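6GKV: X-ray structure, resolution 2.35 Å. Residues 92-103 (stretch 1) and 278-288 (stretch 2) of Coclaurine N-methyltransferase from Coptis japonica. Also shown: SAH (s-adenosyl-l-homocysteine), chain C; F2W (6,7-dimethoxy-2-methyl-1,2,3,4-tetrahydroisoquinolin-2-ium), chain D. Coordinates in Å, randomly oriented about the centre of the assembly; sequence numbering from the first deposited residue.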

# COMPACT_ATOMS: atom_id res chain seq x y z
N GLY A 92 -23.43 11.24 -9.13
CA GLY A 92 -23.78 9.84 -8.90
C GLY A 92 -22.62 9.09 -8.29
O GLY A 92 -22.35 7.94 -8.64
N SER A 93 -21.93 9.78 -7.38
CA SER A 93 -20.74 9.27 -6.71
C SER A 93 -20.59 9.97 -5.34
O SER A 93 -21.34 10.90 -5.01
N CYS A 94 -19.61 9.53 -4.54
CA CYS A 94 -19.51 9.96 -3.14
C CYS A 94 -19.53 11.49 -2.91
O CYS A 94 -18.82 12.23 -3.57
N CYS A 95 -20.37 11.94 -2.00
CA CYS A 95 -20.37 13.35 -1.62
C CYS A 95 -19.68 13.54 -0.26
O CYS A 95 -19.39 12.57 0.44
N TYR A 96 -19.41 14.79 0.10
CA TYR A 96 -18.61 15.07 1.27
C TYR A 96 -19.40 15.83 2.33
O TYR A 96 -19.77 16.99 2.13
N PHE A 97 -19.66 15.16 3.44
CA PHE A 97 -20.38 15.75 4.56
C PHE A 97 -19.40 16.07 5.69
O PHE A 97 -18.95 15.16 6.40
N LYS A 98 -19.05 17.35 5.85
CA LYS A 98 -18.17 17.77 6.94
C LYS A 98 -18.93 17.87 8.27
O LYS A 98 -18.44 17.42 9.30
N GLU A 99 -20.13 18.43 8.24
CA GLU A 99 -20.92 18.56 9.47
C GLU A 99 -22.28 17.87 9.42
O GLU A 99 -22.89 17.73 8.36
N ASP A 100 -22.76 17.48 10.59
CA ASP A 100 -24.04 16.77 10.73
C ASP A 100 -25.23 17.42 10.02
O ASP A 100 -26.15 16.71 9.60
N SER A 101 -25.22 18.75 9.86
CA SER A 101 -26.30 19.42 9.13
C SER A 101 -25.92 19.77 7.68
O SER A 101 -26.50 20.67 7.08
N THR A 102 -24.94 19.07 7.13
CA THR A 102 -24.62 19.25 5.73
C THR A 102 -25.75 18.69 4.89
O THR A 102 -26.17 17.55 5.09
N THR A 103 -26.26 19.50 3.96
CA THR A 103 -27.27 19.04 3.01
C THR A 103 -26.63 18.22 1.88
O THR A 103 -25.41 18.18 1.76
N THR A 278 -7.21 8.79 1.96
CA THR A 278 -8.51 8.14 2.01
C THR A 278 -9.48 9.07 2.72
O THR A 278 -9.13 10.19 3.12
N LEU A 279 -10.70 8.57 2.88
CA LEU A 279 -11.85 9.38 3.28
C LEU A 279 -12.89 8.43 3.90
O LEU A 279 -13.20 7.38 3.33
N SER A 280 -13.41 8.77 5.08
CA SER A 280 -14.32 7.85 5.79
C SER A 280 -15.53 7.38 4.99
O SER A 280 -16.20 8.18 4.32
N GLY A 281 -15.86 6.11 5.13
CA GLY A 281 -17.08 5.56 4.53
C GLY A 281 -18.39 6.21 4.97
O GLY A 281 -19.46 5.93 4.39
N LYS A 282 -18.32 7.08 5.96
CA LYS A 282 -19.49 7.80 6.46
C LYS A 282 -20.03 8.79 5.43
O LYS A 282 -21.20 9.13 5.42
N HIS A 283 -19.14 9.27 4.57
CA HIS A 283 -19.55 10.19 3.51
C HIS A 283 -20.37 9.50 2.44
O HIS A 283 -21.43 10.01 2.03
N PHE A 284 -19.93 8.35 1.98
CA PHE A 284 -20.74 7.69 0.96
C PHE A 284 -21.96 7.05 1.62
O PHE A 284 -23.02 6.91 1.00
N SER A 285 -21.84 6.71 2.90
CA SER A 285 -22.99 6.18 3.59
C SER A 285 -24.06 7.25 3.64
O SER A 285 -25.22 6.99 3.33
N ARG A 286 -23.67 8.47 3.99
CA ARG A 286 -24.65 9.53 4.17
C ARG A 286 -25.22 9.95 2.83
O ARG A 286 -26.40 10.30 2.72
N THR A 287 -24.37 9.91 1.81
CA THR A 287 -24.78 10.21 0.44
C THR A 287 -25.94 9.32 -0.02
O THR A 287 -26.97 9.81 -0.46
N ASN A 288 -25.76 8.01 0.10
CA ASN A 288 -26.77 7.04 -0.27
C ASN A 288 -28.03 7.20 0.56
O ASN A 288 -29.14 6.88 0.09

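The contact between the irregular segment 92-103 and the helix of stretch 2 is built round Arg286, Phe97 and His283. Phe97 (chi1 m) and Arg286 (chi1 m, chi2 t, chi3 p) both direct their CA-to-CB bonds toward the opposing stretch. Arg286 CB lies over the face of the Phe97 ring, 3.9 Å from its centroid; farther out, the guanidinium has Phe97 CD2 over one face, 3.5 Å from Arg286 CZ. Arg286 NH2 donates a weak hydrogen bond to Thr102 O (3.3 Å), the last residue of the Glu99-Thr102 type I turn.

At the edge of the His283 (m) ring, His283 ND1 accepts from Phe97 N (3.1 Å); one face forms an offset stack with Tyr96 (t), the planes only 14° apart. Tyr96 CE2 also meets Leu279 CD1 at 3.5 Å. One turn along the helix, Thr287 OG1 (m) accepts from Cys95 N (3.0 Å) while donating to His283 O (2.7 Å), tying the loop backbone to the helix.

Cys94 (t) packs its SG 3.6 Å from Phe284 CB, and its CB sits over the Phe284 ring. That ring (chi1 t) also reaches the ligand, Phe284 CE2 lying 3.7 Å from F2W CAA, whereas Ser93 OG (p) turns to SAH O in a very short 2.4 Å hydrogen bond.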

# COMPACT_ATOMS: atom_id res chain seq x y z
CB SER A 93 -19.51 9.52 -7.58
OG SER A 93 -19.46 10.88 -8.02
CB CYS A 94 -18.24 9.38 -2.53
SG CYS A 94 -18.16 9.59 -0.76
CB CYS A 95 -21.77 13.90 -1.58
SG CYS A 95 -22.56 13.74 -3.16
CB TYR A 96 -17.36 15.84 0.88
CG TYR A 96 -16.30 15.81 1.94
CD1 TYR A 96 -16.21 16.83 2.88
CD2 TYR A 96 -15.40 14.77 2.02
CE1 TYR A 96 -15.25 16.81 3.87
CE2 TYR A 96 -14.43 14.74 3.00
CZ TYR A 96 -14.35 15.76 3.92
OH TYR A 96 -13.38 15.72 4.89
CB PHE A 97 -21.49 14.80 5.04
CG PHE A 97 -22.52 14.44 3.98
CD1 PHE A 97 -22.24 13.48 3.02
CD2 PHE A 97 -23.77 15.04 3.98
CE1 PHE A 97 -23.16 13.14 2.06
CE2 PHE A 97 -24.71 14.70 3.01
CZ PHE A 97 -24.41 13.75 2.05
CB LYS A 98 -17.47 19.10 6.62
CG LYS A 98 -15.96 18.91 6.39
CD LYS A 98 -15.15 20.20 6.18
CE LYS A 98 -13.73 19.86 5.69
NZ LYS A 98 -13.35 20.53 4.41
CB GLU A 99 -21.14 20.04 9.79
CG GLU A 99 -19.88 20.79 10.10
CD GLU A 99 -20.10 22.27 10.09
OE1 GLU A 99 -19.41 22.97 9.33
OE2 GLU A 99 -20.99 22.73 10.84
CB ASP A 100 -24.36 16.61 12.22
CG ASP A 100 -23.39 15.68 12.92
OD1 ASP A 100 -22.25 16.11 13.22
OD2 ASP A 100 -23.75 14.52 13.16
CB SER A 101 -26.72 20.69 9.85
OG SER A 101 -25.80 21.73 9.60
CB THR A 102 -23.30 18.56 5.34
OG1 THR A 102 -22.25 19.08 6.15
CG2 THR A 102 -22.97 18.82 3.88
CB THR A 103 -28.05 20.22 2.41
OG1 THR A 103 -27.20 20.98 1.55
CG2 THR A 103 -28.59 21.13 3.51
CB THR A 278 -8.50 6.79 2.72
OG1 THR A 278 -8.22 6.97 4.11
CG2 THR A 278 -7.50 5.82 2.06
CB LEU A 279 -12.36 10.10 2.03
CG LEU A 279 -13.54 11.02 1.84
CD1 LEU A 279 -13.09 12.21 1.02
CD2 LEU A 279 -14.59 10.27 1.07
CB SER A 280 -14.84 8.47 7.08
OG SER A 280 -15.95 7.71 7.53
CB LYS A 282 -19.17 8.53 7.77
CG LYS A 282 -19.25 7.66 9.00
CD LYS A 282 -19.61 8.50 10.24
CE LYS A 282 -18.56 9.58 10.49
NZ LYS A 282 -18.09 9.66 11.91
CB HIS A 283 -18.32 10.83 2.88
CG HIS A 283 -17.48 11.59 3.86
ND1 HIS A 283 -17.76 12.89 4.23
CD2 HIS A 283 -16.34 11.25 4.51
CE1 HIS A 283 -16.84 13.31 5.08
NE2 HIS A 283 -15.97 12.34 5.26
CB PHE A 284 -19.95 6.65 0.16
CG PHE A 284 -20.55 6.40 -1.20
CD1 PHE A 284 -21.46 7.29 -1.71
CD2 PHE A 284 -20.16 5.34 -2.00
CE1 PHE A 284 -22.04 7.11 -2.94
CE2 PHE A 284 -20.73 5.18 -3.26
CZ PHE A 284 -21.68 6.06 -3.72
CB SER A 285 -22.63 5.71 4.99
OG SER A 285 -23.73 5.04 5.58
CB ARG A 286 -24.03 10.72 4.89
CG ARG A 286 -23.93 10.52 6.42
CD ARG A 286 -24.01 11.86 7.15
NE ARG A 286 -25.17 12.64 6.72
CZ ARG A 286 -25.31 13.94 6.92
NH1 ARG A 286 -24.36 14.63 7.55
NH2 ARG A 286 -26.40 14.57 6.49
CB THR A 287 -23.58 10.04 -0.54
OG1 THR A 287 -22.58 11.01 -0.23
CG2 THR A 287 -24.01 10.28 -1.93
CB ASN A 288 -26.24 5.61 -0.10
CG ASN A 288 -25.35 5.17 -1.26
OD1 ASN A 288 -25.86 4.77 -2.31
ND2 ASN A 288 -24.04 5.17 -1.06
N SAH C . -18.11 10.06 -12.68
CA SAH C . -19.54 10.28 -12.55
CB SAH C . -20.30 8.96 -12.55
CG SAH C . -19.58 7.78 -11.91
SD SAH C . -20.49 6.23 -12.19
C SAH C . -19.88 11.06 -11.29
O SAH C . -19.02 11.13 -10.41
OXT SAH C . -20.98 11.60 -11.12
C5' SAH C . -19.34 5.64 -13.46
C4' SAH C . -19.35 6.46 -14.75
O4' SAH C . -18.46 5.90 -15.70
C3' SAH C . -20.72 6.50 -15.42
O3' SAH C . -20.91 7.77 -16.00
C2' SAH C . -20.64 5.51 -16.55
O2' SAH C . -21.46 5.95 -17.61
C1' SAH C . -19.15 5.55 -16.89
N9 SAH C . -18.64 4.28 -17.46
C8 SAH C . -18.76 3.00 -16.95
N7 SAH C . -18.15 2.14 -17.81
C5 SAH C . -17.64 2.85 -18.85
C6 SAH C . -16.93 2.49 -20.00
N6 SAH C . -16.62 1.21 -20.25
N1 SAH C . -16.55 3.47 -20.90
C2 SAH C . -16.87 4.79 -20.67
N3 SAH C . -17.57 5.14 -19.53
C4 SAH C . -17.95 4.19 -18.64
CAM F2W D . -24.31 1.97 -3.58
OAK F2W D . -23.13 1.14 -3.56
CAB F2W D . -22.25 1.54 -4.54
CAA F2W D . -22.48 2.64 -5.37
CAF F2W D . -21.53 2.95 -6.34
CAJ F2W D . -21.65 4.04 -7.18
CAI F2W D . -20.85 4.01 -8.53
NAH F2W D . -19.45 3.86 -8.11
CAO F2W D . -18.78 3.56 -9.40
CAG F2W D . -19.53 2.56 -7.44
CAE F2W D . -20.35 2.25 -6.41
CAD F2W D . -20.14 1.14 -5.59
CAC F2W D . -21.07 0.82 -4.63
OAL F2W D . -20.97 -0.25 -3.77
CAN F2W D . -19.77 -1.05 -3.81